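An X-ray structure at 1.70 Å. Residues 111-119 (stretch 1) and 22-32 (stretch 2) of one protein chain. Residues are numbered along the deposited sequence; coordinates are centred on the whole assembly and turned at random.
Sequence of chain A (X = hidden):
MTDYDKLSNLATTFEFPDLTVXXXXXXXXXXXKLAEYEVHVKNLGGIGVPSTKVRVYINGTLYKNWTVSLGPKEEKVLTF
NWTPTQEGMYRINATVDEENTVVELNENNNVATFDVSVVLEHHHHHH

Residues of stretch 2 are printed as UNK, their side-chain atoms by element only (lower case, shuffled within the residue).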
ATOM      1  N   VAL A 111       3.220  -6.411  -0.825  1.00 10.00           N
ATOM      2  CA  VAL A 111       1.848  -6.478  -1.319  1.00 10.99           C
ATOM      3  C   VAL A 111       0.826  -6.503  -0.186  1.00 11.72           C
ATOM      4  O   VAL A 111       0.973  -7.258   0.776  1.00 12.56           O
ATOM      5  CB  VAL A 111       1.639  -7.735  -2.191  1.00 15.15           C
ATOM      6  CG1 VAL A 111       0.201  -7.792  -2.682  1.00 21.19           C
ATOM      7  CG2 VAL A 111       2.602  -7.720  -3.369  1.00 13.55           C
ATOM      8  N   ALA A 112      -0.205  -5.672  -0.316  1.00 11.81           N
ATOM      9  CA  ALA A 112      -1.277  -5.588   0.666  1.00 12.35           C
ATOM     10  C   ALA A 112      -2.581  -6.068   0.032  1.00 15.28           C
ATOM     11  O   ALA A 112      -2.805  -5.900  -1.172  1.00 14.62           O
ATOM     12  CB  ALA A 112      -1.436  -4.151   1.155  1.00 14.29           C
ATOM     13  N   THR A 113      -3.433  -6.676   0.848  1.00 14.44           N
ATOM     14  CA  THR A 113      -4.720  -7.174   0.384  1.00 15.85           C
ATOM     15  C   THR A 113      -5.776  -6.667   1.356  1.00 18.21           C
ATOM     16  O   THR A 113      -5.618  -6.784   2.571  1.00 21.15           O
ATOM     17  CB  THR A 113      -4.737  -8.717   0.347  1.00 15.15           C
ATOM     18  OG1 THR A 113      -3.636  -9.180  -0.446  1.00 23.19           O
ATOM     19  CG2 THR A 113      -6.036  -9.224  -0.267  1.00 26.45           C
ATOM     20  N   PHE A 114      -6.839  -6.087   0.818  1.00 13.45           N
ATOM     21  CA  PHE A 114      -7.909  -5.546   1.639  1.00 17.90           C
ATOM     22  C   PHE A 114      -9.235  -5.790   0.929  1.00 19.65           C
ATOM     23  O   PHE A 114      -9.429  -5.373  -0.213  1.00 22.45           O
ATOM     24  CB  PHE A 114      -7.672  -4.048   1.858  1.00 20.82           C
ATOM     25  CG  PHE A 114      -8.508  -3.448   2.948  1.00 23.11           C
ATOM     26  CD1 PHE A 114      -9.848  -3.146   2.734  1.00 31.10           C
ATOM     27  CD2 PHE A 114      -7.955  -3.199   4.202  1.00 25.12           C
ATOM     28  CE1 PHE A 114     -10.631  -2.604   3.750  1.00 36.31           C
ATOM     29  CE2 PHE A 114      -8.729  -2.656   5.228  1.00 23.99           C
ATOM     30  CZ  PHE A 114     -10.071  -2.359   5.001  1.00 27.99           C
ATOM     31  N   ASP A 115     -10.140  -6.479   1.614  1.00 25.34           N
ATOM     32  CA  ASP A 115     -11.447  -6.803   1.063  1.00 22.79           C
ATOM     33  C   ASP A 115     -12.519  -5.796   1.478  1.00 23.93           C
ATOM     34  O   ASP A 115     -12.612  -5.415   2.646  1.00 24.41           O
ATOM     35  CB  ASP A 115     -11.829  -8.218   1.498  1.00 19.11           C
ATOM     36  CG  ASP A 115     -10.908  -9.269   0.901  1.00 31.02           C
ATOM     37  OD1 ASP A 115     -10.465 -10.180   1.635  1.00 35.45           O
ATOM     38  OD2 ASP A 115     -10.622  -9.186  -0.315  1.00 34.06           O
ATOM     39  N   VAL A 116     -13.324  -5.370   0.509  1.00 24.58           N
ATOM     40  CA  VAL A 116     -14.386  -4.401   0.753  1.00 21.99           C
ATOM     41  C   VAL A 116     -15.727  -4.919   0.248  1.00 29.07           C
ATOM     42  O   VAL A 116     -15.836  -5.384  -0.887  1.00 29.15           O
ATOM     43  CB  VAL A 116     -14.088  -3.057   0.050  1.00 26.69           C
ATOM     44  CG1 VAL A 116     -15.235  -2.083   0.277  1.00 22.94           C
ATOM     45  CG2 VAL A 116     -12.787  -2.473   0.577  1.00 20.35           C
ATOM     46  N   SER A 117     -16.748  -4.834   1.090  1.00 30.04           N
ATOM     47  CA  SER A 117     -18.076  -5.294   0.707  1.00 34.80           C
ATOM     48  C   SER A 117     -18.977  -4.117   0.344  1.00 39.21           C
ATOM     49  O   SER A 117     -19.358  -3.327   1.210  1.00 36.93           O
ATOM     50  CB  SER A 117     -18.707  -6.095   1.846  1.00 30.21           C
ATOM     51  OG  SER A 117     -19.977  -6.595   1.468  1.00 39.26           O
ATOM     52  N   VAL A 118     -19.306  -4.001  -0.940  1.00 31.76           N
ATOM     53  CA  VAL A 118     -20.171  -2.927  -1.418  1.00 34.95           C
ATOM     54  C   VAL A 118     -21.621  -3.395  -1.394  1.00 34.19           C
ATOM     55  O   VAL A 118     -21.962  -4.407  -2.004  1.00 36.56           O
ATOM     56  CB  VAL A 118     -19.808  -2.504  -2.860  1.00 37.60           C
ATOM     57  CG1 VAL A 118     -20.720  -1.373  -3.318  1.00 31.29           C
ATOM     58  CG2 VAL A 118     -18.353  -2.067  -2.921  1.00 36.67           C
ATOM     59  N   VAL A 119     -22.470  -2.657  -0.688  1.00 36.34           N
ATOM     60  CA  VAL A 119     -23.879  -3.015  -0.580  1.00 39.55           C
ATOM     61  C   VAL A 119     -24.787  -1.865  -1.007  1.00 37.18           C
ATOM     62  O   VAL A 119     -24.695  -0.759  -0.477  1.00 36.48           O
ATOM     63  CB  VAL A 119     -24.233  -3.413   0.865  1.00 38.51           C
ATOM     64  CG1 VAL A 119     -25.648  -3.963   0.923  1.00 41.76           C
ATOM     65  CG2 VAL A 119     -23.233  -4.438   1.376  1.00 35.89           C
ATOM     66  N   UNK A  22       0.376  -1.101   3.323  1.00 11.58           N
ATOM     67  CA  UNK A  22      -0.798  -1.505   4.083  1.00 11.72           C
ATOM     68  C   UNK A  22      -1.944  -0.597   3.651  1.00 13.68           C
ATOM     69  O   UNK A  22      -1.742   0.594   3.410  1.00 12.68           O
ATOM     70  c   UNK A  22      -1.488  -1.821   7.890  1.00 25.38           C
ATOM     71  o   UNK A  22      -0.508  -1.261   8.417  1.00 25.10           O
ATOM     72  o   UNK A  22      -2.558  -2.026   8.495  1.00 32.68           O
ATOM     73  c   UNK A  22      -1.373  -2.286   6.447  1.00 25.54           C
ATOM     74  c   UNK A  22      -0.558  -1.335   5.584  1.00 14.30           C
ATOM     75  N   UNK A  23      -3.143  -1.160   3.549  1.00 12.73           N
ATOM     76  CA  UNK A  23      -4.321  -0.395   3.152  1.00 10.31           C
ATOM     77  C   UNK A  23      -5.224  -0.213   4.366  1.00 10.12           C
ATOM     78  O   UNK A  23      -5.386  -1.135   5.161  1.00 15.29           O
ATOM     79  c   UNK A  23      -4.294  -1.330   0.816  1.00 10.47           C
ATOM     80  c   UNK A  23      -4.777  -2.471  -0.058  1.00 20.40           C
ATOM     81  c   UNK A  23      -5.134  -1.142   2.080  1.00 11.82           C
ATOM     82  c   UNK A  23      -6.423  -0.382   1.788  1.00 10.85           C
ATOM     83  N   UNK A  24      -5.801   0.975   4.513  1.00 13.05           N
ATOM     84  CA  UNK A  24      -6.711   1.242   5.622  1.00 18.59           C
ATOM     85  C   UNK A  24      -7.933   2.000   5.124  1.00 14.70           C
ATOM     86  O   UNK A  24      -7.817   2.919   4.315  1.00 17.21           O
ATOM     87  c   UNK A  24      -4.889   1.307   7.405  1.00 24.94           C
ATOM     88  c   UNK A  24      -4.481   1.982   8.701  1.00 26.69           C
ATOM     89  n   UNK A  24      -3.000   1.788  10.689  1.00 38.90           N
ATOM     90  c   UNK A  24      -3.342   1.223   9.360  1.00 31.99           C
ATOM     91  c   UNK A  24      -6.016   2.050   6.722  1.00 17.12           C
ATOM     92  N   UNK A  25      -9.106   1.604   5.603  1.00 18.24           N
ATOM     93  CA  UNK A  25     -10.332   2.261   5.187  1.00 16.97           C
ATOM     94  C   UNK A  25     -11.541   1.397   5.487  1.00 14.82           C
ATOM     95  O   UNK A  25     -11.395   0.324   6.065  1.00 16.17           O
ATOM     96  N   UNK A  26     -12.753   1.828   5.102  1.00 19.87           N
ATOM     97  CA  UNK A  26     -13.965   1.043   5.363  1.00 25.03           C
ATOM     98  C   UNK A  26     -13.986  -0.305   4.651  1.00 26.15           C
ATOM     99  O   UNK A  26     -13.699  -0.395   3.456  1.00 31.61           O
ATOM    100  c   UNK A  26     -13.073   3.042   4.331  1.00 22.81           C
ATOM    101  c   UNK A  26     -14.434   2.701   3.752  1.00 29.42           C
ATOM    102  c   UNK A  26     -15.080   1.969   4.886  1.00 23.59           C
ATOM    103  N   UNK A  27     -14.322  -1.351   5.398  1.00 19.23           N
ATOM    104  CA  UNK A  27     -14.394  -2.696   4.848  1.00 24.74           C
ATOM    105  C   UNK A  27     -15.795  -2.957   4.303  1.00 33.05           C
ATOM    106  O   UNK A  27     -16.075  -4.018   3.740  1.00 26.13           O
ATOM    107  o   UNK A  27     -15.516  -4.619   7.564  1.00 38.26           O
ATOM    108  c   UNK A  27     -14.900  -3.609   7.166  1.00 39.54           C
ATOM    109  c   UNK A  27     -14.036  -3.729   5.922  1.00 30.74           C
ATOM    110  o   UNK A  27     -14.959  -2.506   7.750  1.00 42.18           O
ATOM    111  N   UNK A  28     -16.671  -1.973   4.475  1.00 32.96           N
ATOM    112  CA  UNK A  28     -18.046  -2.061   4.000  1.00 31.30           C
ATOM    113  C   UNK A  28     -18.477  -0.686   3.508  1.00 32.99           C
ATOM    114  O   UNK A  28     -18.451   0.284   4.263  1.00 28.64           O
ATOM    115  c   UNK A  28     -18.546  -3.843   5.694  1.00 31.10           C
ATOM    116  c   UNK A  28     -19.002  -2.509   5.124  1.00 34.12           C
ATOM    117  c   UNK A  28     -20.417  -2.618   4.584  1.00 36.46           C
ATOM    118  N   UNK A  29     -18.864  -0.607   2.239  1.00 31.19           N
ATOM    119  CA  UNK A  29     -19.294   0.656   1.650  1.00 35.15           C
ATOM    120  C   UNK A  29     -20.597   0.501   0.873  1.00 38.07           C
ATOM    121  O   UNK A  29     -20.938  -0.594   0.426  1.00 42.83           O
ATOM    122  c   UNK A  29     -18.218   1.222   0.696  1.00 33.36           C
ATOM    123  c   UNK A  29     -17.911   0.211  -0.393  1.00 40.57           C
ATOM    124  c   UNK A  29     -16.957   1.563   1.474  1.00 26.84           C
ATOM    125  N   UNK A  30     -21.319   1.606   0.715  1.00 37.74           N
ATOM    126  CA  UNK A  30     -22.577   1.574  -0.011  1.00 38.43           C
ATOM    127  C   UNK A  30     -22.434   2.040  -1.448  1.00 35.76           C
ATOM    128  O   UNK A  30     -21.665   2.957  -1.741  1.00 26.82           O
ATOM    129  N   UNK A  31     -23.181   1.411  -2.349  1.00 31.41           N
ATOM    130  CA  UNK A  31     -23.128   1.766  -3.761  1.00 31.47           C
ATOM    131  C   UNK A  31     -23.321   3.270  -3.970  1.00 31.22           C
ATOM    132  O   UNK A  31     -24.144   3.904  -3.308  1.00 27.37           O
ATOM    133  c   UNK A  31     -25.592   1.338  -4.047  1.00 41.53           C
ATOM    134  c   UNK A  31     -24.201   0.996  -4.566  1.00 36.01           C
ATOM    135  c   UNK A  31     -24.085   1.333  -6.044  1.00 36.83           C
ATOM    136  N   UNK A  32     -22.540   3.830  -4.888  1.00 35.22           N
ATOM    137  CA  UNK A  32     -22.607   5.251  -5.217  1.00 30.41           C
ATOM    138  C   UNK A  32     -22.321   6.157  -4.024  1.00 34.11           C
ATOM    139  O   UNK A  32     -22.847   7.269  -3.935  1.00 33.36           O
ATOM    140  n   UNK A  32     -25.426   4.047  -6.987  1.00 41.20           N
ATOM    141  c   UNK A  32     -24.303   4.755  -7.033  1.00 38.52           C
ATOM    142  o   UNK A  32     -23.551   4.746  -8.009  1.00 38.14           O
ATOM    143  c   UNK A  32     -23.978   5.589  -5.808  1.00 36.48           C
TER

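Position 22 carries three side-chain carbons in a row, the last bearing two oxygens, the carboxylate chain of a glutamate. Its CA-to-CB bond points away from stretch 1, so the contact falls to the backbone: CB of Ala112 lies 4.0 Å from CA of Glu22. At position 23 four carbons fork at the first, with one arm two carbons long, which is isoleucine. This side chain points toward stretch 1, and CD1 of Ile23 packs 3.9 Å from CB of Ala112 and 3.8 Å from CB of Phe114. Position 24 has four carbons in a row ending in nitrogen, a lysine; it points away, and Lys24 offers little beyond its CA, 4.4 Å from CE2 of Phe114.

Position 25 has no side-chain atoms and is glycine. Its phi/psi of 162/-177 would jam a CB against the preceding carbonyl oxygen, so the backbone itself calls for Gly25, whose O approaches CZ of Phe114 at 3.2 Å. Three carbons closing a ring onto the backbone nitrogen make position 26 a proline. The ring of Pro26 points away, while its O lies 3.7 Å from CG2 of Val116 and 3.8 Å from CE1 of Phe114, at the edge of the aromatic ring. Position 27 shows two carbons, the second carrying two oxygens: aspartate. The end of its side chain leads away; the backbone of Asp27 does the joining, its O accepting a hydrogen bond from N of Ser117 at 2.9 Å.

At position 28 one carbon carries two more. The forked three-carbon group, without oxygen, is valine, and Val28 pairs with Ser117 in a parallel bridge, their side chains on the same face of the sheet. Position 29 has the same forked trio and is also valine. The side chain of Val29 lies on the other face with that of Val118, where its CG2 meets CG2 of Val118 at 3.4 Å and CG1 of Val116 at 3.6 Å. Position 30, again without side-chain atoms, is glycine; CA of Gly30 makes a CA-H...O contact with O of Val119 at 3.2 Å. Position 31 repeats the three-carbon fork of valine, and CB of Val31 lies 4.4 Å from CG1 of Val118. Position 32 has two carbons, the second bearing one oxygen and one nitrogen, consistent with the amide of asparagine; Asn32 makes no contact with stretch 1.

The contact works in two parts. Near its start, side chains bridge the gap: Ala112 and Phe114 pack on Ile23, and the Phe114 ring extends along the backbone of the loop that follows. Beyond it, the chains run as parallel neighbours held by a ladder of backbone hydrogen bonds. After Ser117 N to Asp27 O, Val29 N donates to Ser117 O (2.9 Å), Val119 N to Val29 O (2.8 Å) and Val31 N to Val119 O (3.2 Å). Apolar packing of Val116 and Val118 against Val29 reinforces this ladder.

Stretch 2 (22-32) EIKGPDVVGVN
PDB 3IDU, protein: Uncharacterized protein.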